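Local coordinates for protein 3-polyprenyl-4-hydroxybenzoate decarboxylase and related decarboxylases (PDB 6H6X) that binds prenylated FMN and manganese as a UbiD-family decarboxylase, and probably interconverts 2-furoic acid and 2,5-furandicarboxylic acid, at residues B[52-57]-B[116-121]; B[19-24]-B[42-47]; B[84-89]-B[211-216]. The protein carries 8 engineered substitutions. All blocks are in the same frame, centred on the assembly; numbering follows the deposited sequence.

Interactions 1 and 2 are neighbours, with centres 12 Å apart, and share a small mixed sheet built mostly from the N-terminal region. Strand 43-46 pairs with strand 18-21 in interaction 2 and with strand 56-58, which enters interaction 1; V56 O lies 2.8 Å from F46 N, a probable hydrogen bond. Interaction 3 stands apart, its nearest atoms about 18 Å from interaction 1 and about 20 Å from interaction 2. It is the contact close to the active site: the I213 side chain is about 7 Å from the bound manganese ion, whereas in interaction 1 the V56 side chain is about 14 Å from the prenylated FMN.

Interaction 1: B[52-57]-B[116-121]; sequences YAVPVV and MLPIPT
Y52 reaches P118 with chi1 at -62°, which sets CG anti to its carbonyl carbon, and chi2 at -84°, which turns a ring face to the proline. P118 CA then sits over the ring centre, 3.6 Å from the centroid and only 7° off the normal, a well-formed CH-pi contact. Beside it, P118 CB packs 3.7 Å from Y52 CD2. L117 O comes obliquely to the phenol end of the ring, 3.2 Å from Y52 CE1, while the hydroxyl itself is used elsewhere: Y52 OH hydrogen-bonds to L114 O, close before the 116-121 segment.

The pyrrolidine ring is met by two valines as well. V54 CG1 packs 3.7 Å from P118 CD, the two side chains crossing at about a right angle. V56 CG2 reaches P118 CG at 3.4 Å, tighter than usual carbon contact, so the fit is snug here. The polypeptide bends at this point, P118 being the centre of an inverse gamma turn that brings I119 N to L117 O in a weak hydrogen bond.

Y286, of strand 286-287, also touches V54 and P118. The contact joins the loop leading into strand 56-58, and the start of that strand, to the loop between helix 113-116 and strand 130-139. Its chemistry is shape matching rather than polar pairing: a proline presses one tyrosine face and two valines, and the hydroxyl bond to L114 O holds the far end of the ring.

Interaction 2: B[19-24]-B[42-47]; sequences KRVRKE and CSLLFE
R20 and E47 form the salt bridge between the two segments, R20 NH1 lying 2.6 Å from E47 OE2. The hydrogen bond within it is weak, with an N-H...O angle of 124°. Only NH1 and OE2 come within bonding range, and the guanidinium and carboxylate planes are turned 65° apart, so this is not a flat two-pronged pairing. The R20 chain is extended from CG to NE (chi2 and chi3 both 167°), which carries NE out alongside L45. L45 CD2 lies over one face of the same guanidinium, 3.7 Å from R20 NH1. An alanine at E47 would probably leave R20 NH1 without this charged mate, although R20 NE keeps its salt bridge to E13.

Beneath these side chains runs the parallel backbone ladder that sets them in register. K19 N bonds to S43 O at 3.0 Å and L45 N returns to K19 O at 3.1 Å. Next, V21 N bonds to L45 O at 2.9 Å, and E47 N to V21 O at 3.0 Å. In this register R20 pairs with L45, their side chains on one face of the sheet, while K19, V21, L44 and F46 share the other. On that second face V21 CB packs 3.9 Å from F46 CD1, the side chains lying side by side and pointing the same way.

The two strands belong to a beta-alpha-beta crossover whose helix 30-38 covers L44 and F46 through A38, I31 and L34. L443, Y446 and L447 of the second subunit pack on L44, V21 and K19, and strand 56-58 continues the sheet beyond strand 43-46.

Interaction 3: B[84-89]-B[211-216]; sequences AAVENP and LEIASA
A85 and A216 touch where helix 75-87, near its C-terminal end, packs on helix 210-217, a joint between the N-terminal region and the FMN-binding, Rift-related part of the UbiD fold. The second helix opens with E210, a ligand of the manganese and potassium ions seen here, so E212 and I213 follow this ligand within one helical turn, and the I213 side chain is about 7 Å from the bound manganese ion.

The apolar contacts come first. A85 CB lies 3.8 Å from A216 CB, two small methyl groups that let the helices come close: the A85 and A216 CA atoms are 5.3 Å apart. I213 supplies the larger surface. Its chi1 of -63° sets CG1 anti to the carbonyl carbon, while the other branch, I213 CG2, packs 4.0 Å from A85 CB. More loosely, I213 CG2 lies 4.3 Å from V86 CG2. Just beyond the helix end, P89 CB meets E212 CB at 3.5 Å, so the glutamate takes part through its aliphatic base.

A second kind of contact sets side-chain carbons against carbonyl oxygens. I213 CG1 reaches A85 O at 3.9 Å.

Hydrogen bonds act within each partner and at the margins. N88 N bonds to A84 O before N88 leaves helical geometry, and A216 N bonds to E212 O in the regular helical pattern. The chain after P89 also holds to the second helix: E212 and V90 share a backbone bond, and S215 OG makes a weak bond to P91 O besides its bond to L222 N, further along its own chain. I213 itself is additionally packed by A199 and A202.

At the turn out of the first helix, the carbonyl oxygen N88 O rests 3.7 Å from the methyl carbon A216 CB.

Interaction 1: B[52-57]-B[116-121]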
loop_
_atom_site.group_PDB
_atom_site.type_symbol
_atom_site.label_atom_id
_atom_site.label_comp_id
_atom_site.label_asym_id
_atom_site.label_seq_id
_atom_site.Cartn_x
_atom_site.Cartn_y
_atom_site.Cartn_z
ATOM N N TYR B 52 0.335 -12.848 -37.172
ATOM C CA TYR B 52 0.977 -14.088 -36.701
ATOM C C TYR B 52 -0.021 -15.198 -36.365
ATOM O O TYR B 52 -1.100 -14.925 -35.853
ATOM C CB TYR B 52 1.790 -13.798 -35.420
ATOM C CG TYR B 52 2.923 -12.814 -35.607
ATOM C CD1 TYR B 52 4.164 -13.233 -36.090
ATOM C CD2 TYR B 52 2.750 -11.462 -35.326
ATOM C CE1 TYR B 52 5.203 -12.338 -36.270
ATOM C CE2 TYR B 52 3.781 -10.571 -35.505
ATOM C CZ TYR B 52 5.006 -11.011 -35.960
ATOM O OH TYR B 52 6.028 -10.114 -36.143
ATOM N N ALA B 53 0.349 -16.454 -36.626
ATOM C CA ALA B 53 -0.409 -17.601 -36.096
ATOM C C ALA B 53 0.000 -17.924 -34.647
ATOM O O ALA B 53 -0.748 -18.574 -33.909
ATOM C CB ALA B 53 -0.210 -18.826 -36.983
ATOM N N VAL B 54 1.173 -17.456 -34.236
ATOM C CA VAL B 54 1.706 -17.800 -32.898
ATOM C C VAL B 54 1.057 -16.940 -31.792
ATOM O O VAL B 54 1.124 -15.728 -31.866
ATOM C CB VAL B 54 3.242 -17.618 -32.906
ATOM C CG1 VAL B 54 3.835 -17.783 -31.495
ATOM C CG2 VAL B 54 3.876 -18.578 -33.921
ATOM N N PRO B 55 0.461 -17.553 -30.756
ATOM C CA PRO B 55 0.003 -16.799 -29.601
ATOM C C PRO B 55 1.134 -16.327 -28.666
ATOM O O PRO B 55 2.262 -16.799 -28.803
ATOM C CB PRO B 55 -0.906 -17.773 -28.866
ATOM C CG PRO B 55 -0.450 -19.087 -29.244
ATOM C CD PRO B 55 0.223 -18.994 -30.577
ATOM N N VAL B 56 0.810 -15.365 -27.780
ATOM C CA VAL B 56 1.761 -14.764 -26.845
ATOM C C VAL B 56 1.203 -14.951 -25.466
ATOM O O VAL B 56 0.018 -14.737 -25.258
ATOM C CB VAL B 56 1.987 -13.298 -27.137
ATOM C CG1 VAL B 56 2.782 -12.626 -26.012
ATOM C CG2 VAL B 56 2.738 -13.151 -28.452
ATOM N N VAL B 57 2.029 -15.416 -24.519
ATOM C CA VAL B 57 1.583 -15.532 -23.137
ATOM C C VAL B 57 2.436 -14.553 -22.287
ATOM O O VAL B 57 3.613 -14.298 -22.567
ATOM C CB VAL B 57 1.591 -16.991 -22.661
ATOM C CG1 VAL B 57 3.004 -17.534 -22.478
ATOM C CG2 VAL B 57 0.835 -17.173 -21.390
ATOM N N MET B 116 8.707 -14.777 -38.137
ATOM C CA MET B 116 8.262 -16.007 -37.460
ATOM C C MET B 116 7.549 -15.766 -36.141
ATOM O O MET B 116 6.608 -16.498 -35.783
ATOM C CB MET B 116 9.448 -16.902 -37.153
ATOM C CG MET B 116 10.228 -17.390 -38.353
ATOM S SD MET B 116 11.731 -18.198 -37.795
ATOM C CE MET B 116 11.002 -19.450 -36.770
ATOM N N LEU B 117 8.004 -14.755 -35.404
ATOM C CA LEU B 117 7.648 -14.656 -33.989
ATOM C C LEU B 117 7.042 -13.305 -33.637
ATOM O O LEU B 117 7.547 -12.233 -34.045
ATOM C CB LEU B 117 8.879 -14.869 -33.139
ATOM C CG LEU B 117 9.618 -16.201 -33.334
ATOM C CD1 LEU B 117 10.830 -16.223 -32.428
ATOM C CD2 LEU B 117 8.707 -17.401 -33.080
ATOM N N PRO B 118 5.968 -13.342 -32.856
ATOM C CA PRO B 118 5.270 -12.137 -32.454
ATOM C C PRO B 118 6.015 -11.409 -31.310
ATOM O O PRO B 118 5.519 -11.322 -30.228
ATOM C CB PRO B 118 3.930 -12.682 -31.984
ATOM C CG PRO B 118 4.284 -14.021 -31.392
ATOM C CD PRO B 118 5.339 -14.554 -32.304
ATOM N N ILE B 119 7.177 -10.862 -31.603
ATOM C CA ILE B 119 7.997 -10.269 -30.600
ATOM C C ILE B 119 7.436 -8.880 -30.357
ATOM O O ILE B 119 7.486 -8.051 -31.254
ATOM C CB ILE B 119 9.458 -10.207 -31.035
ATOM C CG1 ILE B 119 9.959 -11.622 -31.300
ATOM C CG2 ILE B 119 10.324 -9.505 -29.993
ATOM C CD1 ILE B 119 11.256 -11.680 -32.019
ATOM N N PRO B 120 6.960 -8.600 -29.120
ATOM C CA PRO B 120 6.311 -7.324 -28.831
ATOM C C PRO B 120 7.216 -6.137 -28.750
ATOM O O PRO B 120 8.420 -6.278 -28.533
ATOM C CB PRO B 120 5.687 -7.550 -27.440
ATOM C CG PRO B 120 5.753 -9.031 -27.188
ATOM C CD PRO B 120 6.989 -9.447 -27.912
ATOM N N THR B 121 6.612 -4.966 -28.893
ATOM C CA THR B 121 7.234 -3.682 -28.534
ATOM C C THR B 121 6.517 -3.244 -27.262
ATOM O O THR B 121 5.273 -3.211 -27.210
ATOM C CB THR B 121 7.088 -2.692 -29.703
ATOM O OG1 THR B 121 7.587 -3.325 -30.890
ATOM C CG2 THR B 121 7.882 -1.466 -29.487
#

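Interaction 2: B[19-24]-B[42-47]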
loop_
_atom_site.group_PDB
_atom_site.type_symbol
_atom_site.label_atom_id
_atom_site.label_comp_id
_atom_site.label_asym_id
_atom_site.label_seq_id
_atom_site.Cartn_x
_atom_site.Cartn_y
_atom_site.Cartn_z
ATOM N N LYS B 19 -6.409 -16.334 -18.368
ATOM C CA LYS B 19 -7.532 -15.904 -19.165
ATOM C C LYS B 19 -7.017 -15.755 -20.557
ATOM O O LYS B 19 -5.891 -15.346 -20.776
ATOM C CB LYS B 19 -8.167 -14.594 -18.628
ATOM C CG LYS B 19 -8.569 -14.689 -17.142
ATOM C CD LYS B 19 -9.994 -14.259 -16.772
ATOM C CE LYS B 19 -10.122 -12.761 -16.481
ATOM N NZ LYS B 19 -9.491 -12.251 -15.212
ATOM N N ARG B 20 -7.848 -16.118 -21.520
ATOM C CA ARG B 20 -7.510 -16.009 -22.906
ATOM C C ARG B 20 -8.106 -14.745 -23.467
ATOM O O ARG B 20 -9.139 -14.264 -23.002
ATOM C CB ARG B 20 -8.057 -17.240 -23.629
ATOM C CG ARG B 20 -7.563 -18.542 -22.986
ATOM C CD ARG B 20 -8.353 -19.716 -23.511
ATOM N NE ARG B 20 -7.700 -20.973 -23.138
ATOM C CZ ARG B 20 -6.820 -21.625 -23.896
ATOM N NH1 ARG B 20 -6.438 -21.178 -25.106
ATOM N NH2 ARG B 20 -6.298 -22.734 -23.421
ATOM N N VAL B 21 -7.450 -14.217 -24.486
ATOM C CA VAL B 21 -7.900 -13.061 -25.185
ATOM C C VAL B 21 -7.986 -13.453 -26.655
ATOM O O VAL B 21 -6.946 -13.465 -27.402
ATOM C CB VAL B 21 -6.914 -11.901 -24.990
ATOM C CG1 VAL B 21 -7.310 -10.709 -25.841
ATOM C CG2 VAL B 21 -6.833 -11.521 -23.514
ATOM N N ARG B 22 -9.237 -13.715 -27.072
ATOM C CA ARG B 22 -9.566 -14.166 -28.431
ATOM C C ARG B 22 -9.614 -13.035 -29.438
ATOM O O ARG B 22 -9.449 -13.284 -30.627
ATOM C CB ARG B 22 -10.918 -14.873 -28.437
ATOM C CG ARG B 22 -11.117 -16.003 -27.449
ATOM C CD ARG B 22 -12.556 -16.528 -27.587
ATOM N NE ARG B 22 -12.745 -17.926 -27.149
ATOM C CZ ARG B 22 -13.920 -18.491 -26.802
ATOM N NH1 ARG B 22 -13.981 -19.776 -26.425
ATOM N NH2 ARG B 22 -15.054 -17.790 -26.817
ATOM N N LYS B 23 -9.867 -11.798 -28.988
ATOM C CA LYS B 23 -9.847 -10.638 -29.896
ATOM C C LYS B 23 -8.430 -10.318 -30.298
ATOM O O LYS B 23 -7.518 -10.426 -29.486
ATOM C CB LYS B 23 -10.510 -9.388 -29.278
ATOM C CG LYS B 23 -11.944 -9.173 -29.738
ATOM C CD LYS B 23 -12.602 -8.005 -29.020
ATOM C CE LYS B 23 -13.933 -7.631 -29.668
ATOM N NZ LYS B 23 -14.814 -6.836 -28.764
ATOM N N GLU B 24 -8.270 -9.903 -31.546
ATOM C CA GLU B 24 -6.982 -9.593 -32.119
ATOM C C GLU B 24 -6.338 -8.425 -31.357
ATOM O O GLU B 24 -7.019 -7.461 -31.010
ATOM C CB GLU B 24 -7.100 -9.280 -33.617
ATOM C CG GLU B 24 -5.985 -8.381 -34.140
ATOM C CD GLU B 24 -6.037 -8.140 -35.635
ATOM O OE1 GLU B 24 -6.025 -6.964 -36.040
ATOM O OE2 GLU B 24 -6.044 -9.113 -36.406
ATOM N N CYS B 42 -3.820 -12.163 -13.091
ATOM C CA CYS B 42 -3.779 -13.339 -13.927
ATOM C C CYS B 42 -2.878 -13.237 -15.150
ATOM O O CYS B 42 -2.594 -12.167 -15.651
ATOM C CB CYS B 42 -5.210 -13.694 -14.381
ATOM S SG CYS B 42 -5.820 -12.526 -15.626
ATOM N N SER B 43 -2.483 -14.411 -15.626
ATOM C CA SER B 43 -1.750 -14.585 -16.861
ATOM C C SER B 43 -2.705 -14.377 -18.007
ATOM O O SER B 43 -3.876 -14.754 -17.901
ATOM C CB SER B 43 -1.189 -16.005 -16.938
ATOM O OG SER B 43 -0.496 -16.180 -18.155
ATOM N N LEU B 44 -2.202 -13.810 -19.098
ATOM C CA LEU B 44 -2.975 -13.629 -20.287
ATOM C C LEU B 44 -2.333 -14.348 -21.476
ATOM O O LEU B 44 -1.129 -14.177 -21.769
ATOM C CB LEU B 44 -3.089 -12.156 -20.630
ATOM C CG LEU B 44 -3.822 -11.227 -19.701
ATOM C CD1 LEU B 44 -3.668 -9.802 -20.233
ATOM C CD2 LEU B 44 -5.279 -11.602 -19.635
ATOM N N LEU B 45 -3.170 -15.106 -22.183
ATOM C CA LEU B 45 -2.795 -15.784 -23.407
ATOM C C LEU B 45 -3.497 -15.103 -24.584
ATOM O O LEU B 45 -4.703 -15.190 -24.723
ATOM C CB LEU B 45 -3.180 -17.264 -23.278
ATOM C CG LEU B 45 -3.018 -18.159 -24.500
ATOM C CD1 LEU B 45 -1.647 -18.144 -25.118
ATOM C CD2 LEU B 45 -3.329 -19.585 -24.046
ATOM N N PHE B 46 -2.730 -14.416 -25.422
ATOM C CA PHE B 46 -3.241 -13.715 -26.570
ATOM C C PHE B 46 -3.332 -14.624 -27.805
ATOM O O PHE B 46 -2.312 -14.811 -28.528
ATOM C CB PHE B 46 -2.376 -12.500 -26.887
ATOM C CG PHE B 46 -2.370 -11.458 -25.783
ATOM C CD1 PHE B 46 -3.362 -10.482 -25.711
ATOM C CD2 PHE B 46 -1.352 -11.433 -24.828
ATOM C CE1 PHE B 46 -3.349 -9.515 -24.706
ATOM C CE2 PHE B 46 -1.330 -10.467 -23.832
ATOM C CZ PHE B 46 -2.324 -9.500 -23.771
ATOM N N GLU B 47 -4.548 -15.140 -28.066
ATOM C CA GLU B 47 -4.783 -16.144 -29.121
ATOM C C GLU B 47 -4.715 -15.620 -30.528
ATOM O O GLU B 47 -4.536 -16.411 -31.442
ATOM C CB GLU B 47 -6.104 -16.883 -28.927
ATOM C CG GLU B 47 -6.219 -17.592 -27.586
ATOM C CD GLU B 47 -7.268 -18.706 -27.557
ATOM O OE1 GLU B 47 -8.481 -18.414 -27.687
ATOM O OE2 GLU B 47 -6.873 -19.889 -27.334
#

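Interaction 3: B[84-89]-B[211-216]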
loop_
_atom_site.group_PDB
_atom_site.type_symbol
_atom_site.label_atom_id
_atom_site.label_comp_id
_atom_site.label_asym_id
_atom_site.label_seq_id
_atom_site.Cartn_x
_atom_site.Cartn_y
_atom_site.Cartn_z
ATOM N N ALA B 84 18.590 -24.199 -0.868
ATOM C CA ALA B 84 18.942 -25.637 -0.956
ATOM C C ALA B 84 19.264 -26.069 -2.396
ATOM O O ALA B 84 20.253 -26.805 -2.625
ATOM C CB ALA B 84 17.799 -26.518 -0.400
ATOM N N ALA B 85 18.436 -25.629 -3.366
ATOM C CA ALA B 85 18.752 -25.913 -4.782
ATOM C C ALA B 85 20.054 -25.275 -5.239
ATOM O O ALA B 85 20.813 -25.888 -6.014
ATOM C CB ALA B 85 17.620 -25.496 -5.687
ATOM N N VAL B 86 20.348 -24.058 -4.772
ATOM C CA VAL B 86 21.620 -23.407 -5.122
ATOM C C VAL B 86 22.798 -24.132 -4.493
ATOM O O VAL B 86 23.837 -24.291 -5.139
ATOM C CB VAL B 86 21.658 -21.919 -4.724
ATOM C CG1 VAL B 86 23.042 -21.304 -5.003
ATOM C CG2 VAL B 86 20.585 -21.146 -5.504
ATOM N N GLU B 87 22.639 -24.573 -3.251
ATOM C CA GLU B 87 23.721 -25.289 -2.537
ATOM C C GLU B 87 23.929 -26.688 -3.130
ATOM O O GLU B 87 25.080 -27.113 -3.278
ATOM C CB GLU B 87 23.452 -25.326 -0.999
ATOM C CG GLU B 87 24.236 -26.331 -0.124
ATOM C CD GLU B 87 25.761 -26.149 -0.052
ATOM O OE1 GLU B 87 26.341 -25.334 -0.806
ATOM O OE2 GLU B 87 26.392 -26.856 0.770
ATOM N N ASN B 88 22.835 -27.367 -3.497
ATOM C CA ASN B 88 22.898 -28.751 -3.995
ATOM C C ASN B 88 22.329 -28.936 -5.406
ATOM O O ASN B 88 21.256 -29.497 -5.574
ATOM C CB ASN B 88 22.181 -29.690 -3.005
ATOM C CG ASN B 88 22.864 -29.717 -1.645
ATOM O OD1 ASN B 88 22.364 -29.116 -0.694
ATOM N ND2 ASN B 88 24.038 -30.356 -1.562
ATOM N N PRO B 89 23.055 -28.487 -6.427
ATOM C CA PRO B 89 22.562 -28.702 -7.789
ATOM C C PRO B 89 22.515 -30.184 -8.163
ATOM O O PRO B 89 23.239 -30.967 -7.592
ATOM C CB PRO B 89 23.579 -27.984 -8.666
ATOM C CG PRO B 89 24.396 -27.139 -7.740
ATOM C CD PRO B 89 24.355 -27.810 -6.408
ATOM N N LEU B 211 21.254 -24.477 -14.900
ATOM C CA LEU B 211 20.327 -25.574 -15.348
ATOM C C LEU B 211 20.248 -26.713 -14.308
ATOM O O LEU B 211 19.213 -27.332 -14.138
ATOM C CB LEU B 211 20.745 -26.120 -16.715
ATOM C CG LEU B 211 20.689 -25.141 -17.880
ATOM C CD1 LEU B 211 21.040 -25.869 -19.176
ATOM C CD2 LEU B 211 19.325 -24.468 -18.032
ATOM N N GLU B 212 21.336 -26.930 -13.586
ATOM C CA GLU B 212 21.397 -27.887 -12.466
ATOM C C GLU B 212 20.643 -27.413 -11.252
ATOM O O GLU B 212 20.011 -28.211 -10.544
ATOM C CB GLU B 212 22.866 -28.206 -12.125
ATOM C CG GLU B 212 23.518 -28.937 -13.280
ATOM C CD GLU B 212 24.925 -29.450 -13.013
ATOM O OE1 GLU B 212 25.614 -28.987 -12.072
ATOM O OE2 GLU B 212 25.363 -30.316 -13.795
ATOM N N ILE B 213 20.625 -26.102 -11.044
ATOM C CA ILE B 213 19.764 -25.531 -10.029
ATOM C C ILE B 213 18.297 -25.761 -10.401
ATOM O O ILE B 213 17.484 -26.208 -9.589
ATOM C CB ILE B 213 20.094 -24.048 -9.799
ATOM C CG1 ILE B 213 21.526 -23.912 -9.260
ATOM C CG2 ILE B 213 19.142 -23.452 -8.770
ATOM C CD1 ILE B 213 22.096 -22.516 -9.383
ATOM N N ALA B 214 17.958 -25.509 -11.653
ATOM C CA ALA B 214 16.589 -25.760 -12.110
ATOM C C ALA B 214 16.197 -27.212 -11.927
ATOM O O ALA B 214 15.103 -27.496 -11.493
ATOM C CB ALA B 214 16.459 -25.387 -13.585
ATOM N N SER B 215 17.090 -28.112 -12.284
ATOM C CA SER B 215 16.905 -29.552 -12.050
ATOM C C SER B 215 16.549 -29.883 -10.605
ATOM O O SER B 215 15.596 -30.575 -10.368
ATOM C CB SER B 215 18.190 -30.299 -12.434
ATOM O OG SER B 215 17.992 -31.104 -13.528
ATOM N N ALA B 216 17.303 -29.353 -9.648
ATOM C CA ALA B 216 16.954 -29.512 -8.217
ATOM C C ALA B 216 15.598 -28.966 -7.792
ATOM O O ALA B 216 15.038 -29.436 -6.808
ATOM C CB ALA B 216 18.033 -28.895 -7.331
#